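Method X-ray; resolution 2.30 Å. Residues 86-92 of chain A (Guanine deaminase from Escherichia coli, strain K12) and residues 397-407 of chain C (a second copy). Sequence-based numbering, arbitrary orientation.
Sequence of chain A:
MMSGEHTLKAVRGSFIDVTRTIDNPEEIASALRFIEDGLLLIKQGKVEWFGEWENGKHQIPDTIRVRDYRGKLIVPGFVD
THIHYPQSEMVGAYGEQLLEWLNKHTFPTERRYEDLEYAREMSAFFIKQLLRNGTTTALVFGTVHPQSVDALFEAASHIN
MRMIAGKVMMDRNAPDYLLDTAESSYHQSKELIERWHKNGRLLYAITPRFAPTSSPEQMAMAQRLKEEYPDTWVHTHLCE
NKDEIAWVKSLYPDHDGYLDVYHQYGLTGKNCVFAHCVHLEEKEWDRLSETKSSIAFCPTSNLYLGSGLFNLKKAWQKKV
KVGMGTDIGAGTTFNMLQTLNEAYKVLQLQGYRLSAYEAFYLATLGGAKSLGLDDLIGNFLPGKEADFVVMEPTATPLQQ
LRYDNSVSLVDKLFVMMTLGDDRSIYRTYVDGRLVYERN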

ATOM      1  N   PRO A  86       0.624 -22.146  -2.721  1.00 46.53           N
ATOM      2  CA  PRO A  86       2.059 -22.446  -2.851  1.00 52.82           C
ATOM      3  C   PRO A  86       2.885 -21.320  -3.459  1.00 52.91           C
ATOM      4  O   PRO A  86       3.719 -21.572  -4.335  1.00 65.73           O
ATOM      5  CB  PRO A  86       2.064 -23.679  -3.758  1.00 57.36           C
ATOM      6  CG  PRO A  86       0.917 -23.435  -4.679  1.00 54.30           C
ATOM      7  CD  PRO A  86      -0.142 -22.717  -3.849  1.00 53.05           C
ATOM      8  N   GLN A  87       2.670 -20.077  -3.021  1.00 52.51           N
ATOM      9  CA  GLN A  87       3.347 -18.947  -3.646  1.00 52.50           C
ATOM     10  C   GLN A  87       3.779 -17.871  -2.658  1.00 58.35           C
ATOM     11  O   GLN A  87       4.163 -16.776  -3.092  1.00 52.58           O
ATOM     12  CB  GLN A  87       2.446 -18.316  -4.713  1.00 47.13           C
ATOM     13  CG  GLN A  87       2.280 -19.154  -5.970  1.00 47.15           C
ATOM     14  CD  GLN A  87       1.398 -18.479  -6.994  1.00 46.87           C
ATOM     15  OE1 GLN A  87       1.038 -17.310  -6.843  1.00 46.42           O
ATOM     16  NE2 GLN A  87       1.053 -19.205  -8.051  1.00 55.30           N
ATOM     17  N   SER A  88       3.735 -18.142  -1.350  1.00 55.52           N
ATOM     18  CA  SER A  88       4.026 -17.104  -0.366  1.00 52.76           C
ATOM     19  C   SER A  88       5.452 -16.573  -0.502  1.00 59.15           C
ATOM     20  O   SER A  88       5.694 -15.377  -0.310  1.00 56.74           O
ATOM     21  CB  SER A  88       3.789 -17.644   1.045  1.00 44.13           C
ATOM     22  OG  SER A  88       2.442 -18.048   1.223  1.00 55.39           O
ATOM     23  N   GLU A  89       6.403 -17.439  -0.847  1.00 53.46           N
ATOM     24  CA  GLU A  89       7.812 -17.067  -0.888  1.00 54.63           C
ATOM     25  C   GLU A  89       8.237 -16.422  -2.203  1.00 54.96           C
ATOM     26  O   GLU A  89       9.386 -15.982  -2.313  1.00 55.56           O
ATOM     27  CB  GLU A  89       8.689 -18.297  -0.614  1.00 58.35           C
ATOM     28  CG  GLU A  89       8.643 -19.360  -1.702  1.00 56.95           C
ATOM     29  CD  GLU A  89       7.603 -20.437  -1.437  1.00 62.57           C
ATOM     30  OE1 GLU A  89       6.478 -20.097  -1.006  1.00 65.06           O
ATOM     31  OE2 GLU A  89       7.913 -21.627  -1.659  1.00 63.15           O
ATOM     32  N   MET A  90       7.341 -16.335  -3.183  1.00 56.57           N
ATOM     33  CA  MET A  90       7.715 -15.892  -4.522  1.00 57.61           C
ATOM     34  C   MET A  90       8.260 -14.468  -4.510  1.00 60.10           C
ATOM     35  O   MET A  90       7.586 -13.533  -4.066  1.00 52.22           O
ATOM     36  CB  MET A  90       6.510 -15.989  -5.456  1.00 60.52           C
ATOM     37  CG  MET A  90       6.872 -16.343  -6.889  1.00 66.77           C
ATOM     38  SD  MET A  90       5.582 -15.911  -8.071  1.00 68.40           S
ATOM     39  CE  MET A  90       4.132 -16.409  -7.180  1.00 55.20           C
ATOM     40  N   VAL A  91       9.482 -14.308  -5.011  1.00 60.69           N
ATOM     41  CA  VAL A  91      10.101 -13.004  -5.213  1.00 56.90           C
ATOM     42  C   VAL A  91      10.289 -12.818  -6.712  1.00 57.75           C
ATOM     43  O   VAL A  91      10.982 -13.611  -7.361  1.00 65.04           O
ATOM     44  CB  VAL A  91      11.440 -12.885  -4.470  1.00 57.71           C
ATOM     45  CG1 VAL A  91      12.082 -11.523  -4.739  1.00 58.17           C
ATOM     46  CG2 VAL A  91      11.242 -13.110  -2.981  1.00 53.16           C
ATOM     47  N   GLY A  92       9.665 -11.785  -7.264  1.00 57.46           N
ATOM     48  CA  GLY A  92       9.724 -11.523  -8.686  1.00 68.17           C
ATOM     49  C   GLY A  92      10.656 -10.378  -9.034  1.00 67.88           C
ATOM     50  O   GLY A  92      10.881  -9.473  -8.235  1.00 65.39           O
TER
ATOM     51  N   PRO C 397       6.966 -11.752   9.118  1.00 62.93           N
ATOM     52  CA  PRO C 397       7.078 -13.149   8.642  1.00 60.46           C
ATOM     53  C   PRO C 397       7.113 -13.316   7.128  1.00 51.64           C
ATOM     54  O   PRO C 397       7.966 -14.052   6.612  1.00 42.88           O
ATOM     55  CB  PRO C 397       5.835 -13.818   9.262  1.00 58.31           C
ATOM     56  CG  PRO C 397       4.927 -12.671   9.669  1.00 54.03           C
ATOM     57  CD  PRO C 397       5.889 -11.617  10.113  1.00 67.87           C
ATOM     58  N   LEU C 398       6.210 -12.658   6.398  1.00 44.36           N
ATOM     59  CA  LEU C 398       6.251 -12.750   4.941  1.00 45.57           C
ATOM     60  C   LEU C 398       7.486 -12.056   4.381  1.00 51.09           C
ATOM     61  O   LEU C 398       8.130 -12.568   3.453  1.00 45.00           O
ATOM     62  CB  LEU C 398       4.985 -12.151   4.332  1.00 42.36           C
ATOM     63  CG  LEU C 398       4.856 -12.383   2.823  1.00 51.17           C
ATOM     64  CD1 LEU C 398       4.683 -13.865   2.518  1.00 45.21           C
ATOM     65  CD2 LEU C 398       3.717 -11.573   2.217  1.00 50.58           C
ATOM     66  N   GLN C 399       7.822 -10.884   4.926  1.00 46.48           N
ATOM     67  CA  GLN C 399       9.016 -10.184   4.474  1.00 46.73           C
ATOM     68  C   GLN C 399      10.258 -11.021   4.730  1.00 45.62           C
ATOM     69  O   GLN C 399      11.133 -11.125   3.866  1.00 45.95           O
ATOM     70  CB  GLN C 399       9.127  -8.823   5.164  1.00 49.48           C
ATOM     71  CG  GLN C 399      10.130  -7.891   4.498  1.00 58.73           C
ATOM     72  CD  GLN C 399      10.087  -6.479   5.053  1.00 58.70           C
ATOM     73  OE1 GLN C 399       9.590  -6.244   6.158  1.00 61.84           O
ATOM     74  NE2 GLN C 399      10.602  -5.527   4.283  1.00 44.48           N
ATOM     75  N   GLN C 400      10.349 -11.629   5.913  1.00 47.10           N
ATOM     76  CA  GLN C 400      11.489 -12.485   6.214  1.00 45.75           C
ATOM     77  C   GLN C 400      11.536 -13.685   5.276  1.00 45.84           C
ATOM     78  O   GLN C 400      12.607 -14.053   4.782  1.00 51.36           O
ATOM     79  CB  GLN C 400      11.438 -12.934   7.675  1.00 46.07           C
ATOM     80  CG  GLN C 400      12.447 -14.021   8.034  1.00 53.62           C
ATOM     81  CD  GLN C 400      12.785 -14.056   9.519  1.00 62.27           C
ATOM     82  OE1 GLN C 400      11.941 -13.770  10.373  1.00 62.03           O
ATOM     83  NE2 GLN C 400      14.028 -14.412   9.832  1.00 61.54           N
ATOM     84  N   LEU C 401      10.383 -14.306   5.014  1.00 41.84           N
ATOM     85  CA  LEU C 401      10.357 -15.473   4.139  1.00 46.98           C
ATOM     86  C   LEU C 401      10.843 -15.125   2.738  1.00 44.92           C
ATOM     87  O   LEU C 401      11.596 -15.892   2.129  1.00 46.29           O
ATOM     88  CB  LEU C 401       8.947 -16.061   4.085  1.00 50.32           C
ATOM     89  CG  LEU C 401       8.756 -17.286   3.183  1.00 54.19           C
ATOM     90  CD1 LEU C 401       9.404 -18.515   3.802  1.00 49.24           C
ATOM     91  CD2 LEU C 401       7.276 -17.538   2.902  1.00 47.10           C
ATOM     92  N   ARG C 402      10.426 -13.972   2.213  1.00 42.60           N
ATOM     93  CA  ARG C 402      10.843 -13.582   0.869  1.00 37.40           C
ATOM     94  C   ARG C 402      12.286 -13.092   0.840  1.00 46.34           C
ATOM     95  O   ARG C 402      12.972 -13.249  -0.177  1.00 38.29           O
ATOM     96  CB  ARG C 402       9.903 -12.511   0.327  1.00 39.36           C
ATOM     97  CG  ARG C 402       8.468 -12.993   0.189  1.00 47.38           C
ATOM     98  CD  ARG C 402       7.654 -12.068  -0.685  1.00 48.20           C
ATOM     99  NE  ARG C 402       6.495 -12.753  -1.240  1.00 45.94           N
ATOM    100  CZ  ARG C 402       5.676 -12.223  -2.140  1.00 46.25           C
ATOM    101  NH1 ARG C 402       5.890 -10.994  -2.587  1.00 44.49           N
ATOM    102  NH2 ARG C 402       4.646 -12.924  -2.592  1.00 53.11           N
ATOM    103  N   TYR C 403      12.757 -12.505   1.938  1.00 43.56           N
ATOM    104  CA  TYR C 403      14.150 -12.088   2.022  1.00 49.35           C
ATOM    105  C   TYR C 403      15.074 -13.286   2.186  1.00 51.82           C
ATOM    106  O   TYR C 403      16.165 -13.319   1.605  1.00 47.04           O
ATOM    107  CB  TYR C 403      14.324 -11.108   3.178  1.00 47.60           C
ATOM    108  CG  TYR C 403      15.650 -10.393   3.182  1.00 45.66           C
ATOM    109  CD1 TYR C 403      15.814  -9.201   2.495  1.00 50.50           C
ATOM    110  CD2 TYR C 403      16.739 -10.910   3.875  1.00 50.95           C
ATOM    111  CE1 TYR C 403      17.031  -8.539   2.495  1.00 55.75           C
ATOM    112  CE2 TYR C 403      17.960 -10.254   3.885  1.00 48.21           C
ATOM    113  CZ  TYR C 403      18.099  -9.069   3.195  1.00 52.75           C
ATOM    114  OH  TYR C 403      19.308  -8.409   3.197  1.00 63.21           O
ATOM    115  N   ASP C 404      14.653 -14.287   2.968  1.00 53.00           N
ATOM    116  CA  ASP C 404      15.434 -15.513   3.092  1.00 51.28           C
ATOM    117  C   ASP C 404      15.598 -16.224   1.756  1.00 49.88           C
ATOM    118  O   ASP C 404      16.505 -17.047   1.613  1.00 53.86           O
ATOM    119  CB  ASP C 404      14.779 -16.482   4.084  1.00 55.45           C
ATOM    120  CG  ASP C 404      14.755 -15.950   5.510  1.00 62.83           C
ATOM    121  OD1 ASP C 404      15.456 -14.956   5.798  1.00 61.51           O
ATOM    122  OD2 ASP C 404      14.023 -16.535   6.340  1.00 63.49           O
ATOM    123  N   ASN C 405      14.731 -15.940   0.786  1.00 51.48           N
ATOM    124  CA  ASN C 405      14.803 -16.553  -0.531  1.00 53.07           C
ATOM    125  C   ASN C 405      15.388 -15.628  -1.588  1.00 52.52           C
ATOM    126  O   ASN C 405      15.386 -15.985  -2.770  1.00 47.48           O
ATOM    127  CB  ASN C 405      13.413 -17.021  -0.968  1.00 53.88           C
ATOM    128  CG  ASN C 405      13.089 -18.406  -0.463  1.00 67.26           C
ATOM    129  OD1 ASN C 405      13.670 -19.395  -0.914  1.00 74.58           O
ATOM    130  ND2 ASN C 405      12.166 -18.490   0.490  1.00 64.72           N
ATOM    131  N   SER C 406      15.840 -14.437  -1.204  1.00 45.59           N
ATOM    132  CA  SER C 406      16.507 -13.518  -2.116  1.00 52.07           C
ATOM    133  C   SER C 406      18.014 -13.611  -1.925  1.00 47.29           C
ATOM    134  O   SER C 406      18.509 -13.453  -0.804  1.00 58.94           O
ATOM    135  CB  SER C 406      16.031 -12.083  -1.874  1.00 48.80           C
ATOM    136  OG  SER C 406      14.622 -11.994  -1.937  1.00 46.73           O
ATOM    137  N   VAL C 407      18.742 -13.833  -3.019  1.00 51.64           N
ATOM    138  CA  VAL C 407      20.196 -13.899  -2.970  1.00 55.55           C
ATOM    139  C   VAL C 407      20.856 -12.680  -3.606  1.00 43.56           C
ATOM    140  O   VAL C 407      21.900 -12.231  -3.119  1.00 47.08           O
ATOM    141  CB  VAL C 407      20.749 -15.198  -3.592  1.00 56.76           C
ATOM    142  CG1 VAL C 407      20.461 -16.388  -2.674  1.00 51.05           C
ATOM    143  CG2 VAL C 407      20.192 -15.425  -4.992  1.00 51.68           C
TER

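A single arginine from a helix of one guanine deaminase copy reaches into a tight turn of the other and bonds to its backbone, while aliphatic packing borders that bond. The two stretches bury 383 Å² between them, and C:Arg402 gives up more surface than any other residue.

The turn is type I, running from A:Gln87 to A:Met90 and closed by A:Met90 N donating to A:Gln87 O at 3.2 Å. The carbonyl oxygens of A:Ser88 and A:Met90 lie close to the guanidinium. C:Arg402 NE donates to A:Ser88 O at 2.9 Å with a nearly straight angle of 172°, the one hydrogen bond across the contact. A:Ser88 O lies at the guanidinium edge, near its plane, where the N-H can point at it. A:Met90 O sits over one face instead, 3.0 Å from C:Arg402 CZ; from there it is poorly angled for a hydrogen bond with any of the three nitrogens, though a carbonyl oxygen close to a cationic face is electrostatically reasonable. The CA-to-CB bond of C:Arg402 points sideways to the turn, and chi1 at m followed by t at chi2 and chi3 brings the end of the side chain nearer. NH2 is satisfied elsewhere in the structure. The acceptor is a main-chain oxygen, so the bond itself uses no side chain of the turn.

Van der Waals contacts border the hydrogen bond. One helical turn before the arginine, C:Leu398 brings CD1 to 3.4 Å from A:Ser88 O and 4.2 Å from A:Ser88 CB. C:Leu401 points toward the turn, and its CD2 lies 4.0 Å from A:Ser88 CB and 3.9 Å from A:Glu89 CB. A:Ser88 meets both leucines with its CB, while its OG stays 4.9 Å from C:Leu398 CD1 and 5.1 Å from C:Leu401 CD2. A:Glu89 offers its CB to the contact while its end leads away, the carboxylate oxygens being hydrogen-bonded elsewhere, so a charged residue contributes its aliphatic base here.

Farther along, A:Val91 covers the root of the arginine, with CG2 3.6 Å from C:Arg402 CB and 3.3 Å from C:Arg402 O. That carbonyl is already engaged by C:Ser406 OG, which donates to C:Arg402 O at 2.7 Å, so the methyl approaches an oxygen that has a polar partner. C:Asn405 similarly folds back, ND2 donating to C:Leu401 O at 3.1 Å, while the same ND2 lies 3.7 Å from A:Glu89 CB. The rule is economical: one well-aimed hydrogen bond, bordered by packing, with C:Ser406 OG and C:Asn405 ND2 hydrogen-bonded back to their own helix and the A:Glu89 carboxylate satisfied elsewhere in the structure.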